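Local atomic coordinates of GGDEF and EAL domain-containing protein (Vibrio cholerae O1 str. 2010EL-1786, PDB entry 6PWJ), a protein that carries GGDEF and EAL domains with degenerate signature motifs, and so probably senses cyclic di-GMP rather than making or degrading it. Residues S33-W38 with S146-L151. Numbering follows the deposited sequence.
Sequences SQLSGW and SSTTTL
Ser36 and Thr148 bring the two backbones nearest, their CA atoms 6.1 Å apart, where the middle of helix 28-41 meets the first turn of helix 148-164. Leu35 and Leu151 form the apolar centre. Leu151 CD2 lies against the forked end of Leu35, 3.4 Å from CD1 and 3.7 Å from CD2. Leu35 CG stands opposite its own backbone N (chi1 -160°), which carries both methyls across to the second helix. Thr148, the first residue after the N-cap Ser147, divides its two branches. Its methyl CG2 meets Leu35 CD2 at 3.8 Å, and its OG1 faces Ser36 OG at 3.4 Å in a weak hydrogen bond. Ser36 OG also donates a hydrogen bond to Met32 O within its own helix. Trp38 offers a ring edge, with CZ3 4.2 Å from Leu151 CD1, near the ring plane; its NE1 donates a hydrogen bond to Ile44 O. Val47 of strand 45-51 touches Leu35, Trp38 and Leu151, so both helices pack on the GGDEF-domain sheet. The chemistry implies a joint held mainly by buried leucine and tryptophan packing, with the hydroxyl pair adding a weak polar link beside it.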
# COMPACT_ATOMS: atom_id res chain seq x y z
N SER A 33 12.40 -3.22 -0.86
CA SER A 33 11.29 -3.75 -0.08
C SER A 33 9.96 -3.53 -0.80
O SER A 33 9.13 -4.44 -0.87
CB SER A 33 11.26 -3.12 1.31
OG SER A 33 10.19 -3.62 2.08
N GLN A 34 9.75 -2.33 -1.34
CA GLN A 34 8.52 -2.05 -2.07
C GLN A 34 8.34 -3.00 -3.24
O GLN A 34 7.24 -3.49 -3.50
CB GLN A 34 8.51 -0.60 -2.55
CG GLN A 34 8.48 0.43 -1.44
CD GLN A 34 7.14 0.48 -0.74
OE1 GLN A 34 6.17 1.02 -1.27
NE2 GLN A 34 7.08 -0.08 0.46
N LEU A 35 9.43 -3.28 -3.96
CA LEU A 35 9.33 -4.13 -5.15
C LEU A 35 8.93 -5.56 -4.77
O LEU A 35 8.08 -6.17 -5.42
CB LEU A 35 10.65 -4.13 -5.91
CG LEU A 35 10.58 -4.54 -7.38
CD1 LEU A 35 9.72 -3.57 -8.17
CD2 LEU A 35 11.98 -4.63 -7.98
N SER A 36 9.53 -6.10 -3.71
CA SER A 36 9.23 -7.47 -3.31
C SER A 36 7.79 -7.61 -2.84
O SER A 36 7.13 -8.61 -3.15
CB SER A 36 10.20 -7.92 -2.21
OG SER A 36 11.54 -7.93 -2.68
N GLY A 37 7.29 -6.63 -2.09
CA GLY A 37 5.92 -6.73 -1.59
C GLY A 37 4.89 -6.63 -2.69
O GLY A 37 3.89 -7.35 -2.68
N TRP A 38 5.11 -5.74 -3.65
CA TRP A 38 4.15 -5.58 -4.75
C TRP A 38 4.20 -6.77 -5.70
O TRP A 38 3.15 -7.22 -6.19
CB TRP A 38 4.43 -4.28 -5.50
CG TRP A 38 3.70 -4.15 -6.79
CD1 TRP A 38 2.37 -3.90 -6.96
CD2 TRP A 38 4.26 -4.25 -8.11
NE1 TRP A 38 2.07 -3.84 -8.30
CE2 TRP A 38 3.21 -4.06 -9.03
CE3 TRP A 38 5.55 -4.49 -8.60
CZ2 TRP A 38 3.41 -4.10 -10.41
CZ3 TRP A 38 5.74 -4.53 -9.96
CH2 TRP A 38 4.68 -4.33 -10.85
N SER A 146 5.66 -12.24 -10.27
CA SER A 146 6.92 -12.84 -10.68
C SER A 146 7.96 -12.58 -9.60
O SER A 146 7.67 -11.97 -8.56
CB SER A 146 7.38 -12.30 -12.04
OG SER A 146 7.68 -10.92 -11.96
N SER A 147 9.18 -13.04 -9.85
CA SER A 147 10.27 -12.82 -8.92
C SER A 147 10.88 -11.44 -9.12
O SER A 147 10.84 -10.88 -10.22
CB SER A 147 11.34 -13.90 -9.09
OG SER A 147 11.69 -14.05 -10.46
N THR A 148 11.43 -10.89 -8.04
CA THR A 148 12.16 -9.63 -8.16
C THR A 148 13.32 -9.76 -9.14
O THR A 148 13.68 -8.79 -9.81
CB THR A 148 12.67 -9.18 -6.79
OG1 THR A 148 11.56 -8.84 -5.96
CG2 THR A 148 13.58 -7.97 -6.94
N THR A 149 13.91 -10.96 -9.23
CA THR A 149 14.99 -11.18 -10.19
C THR A 149 14.47 -11.06 -11.62
O THR A 149 15.15 -10.49 -12.49
CB THR A 149 15.61 -12.55 -9.97
OG1 THR A 149 15.96 -12.70 -8.59
CG2 THR A 149 16.86 -12.71 -10.82
N THR A 150 13.28 -11.58 -11.89
CA THR A 150 12.74 -11.55 -13.25
C THR A 150 12.35 -10.14 -13.66
O THR A 150 12.61 -9.72 -14.80
CB THR A 150 11.54 -12.49 -13.36
OG1 THR A 150 11.86 -13.75 -12.76
CG2 THR A 150 11.17 -12.70 -14.82
N LEU A 151 11.73 -9.38 -12.76
CA LEU A 151 11.33 -8.02 -13.09
C LEU A 151 12.54 -7.12 -13.30
O LEU A 151 12.61 -6.36 -14.27
CB LEU A 151 10.42 -7.45 -12.01
CG LEU A 151 9.87 -6.05 -12.32
CD1 LEU A 151 8.42 -6.13 -12.77
CD2 LEU A 151 10.02 -5.13 -11.12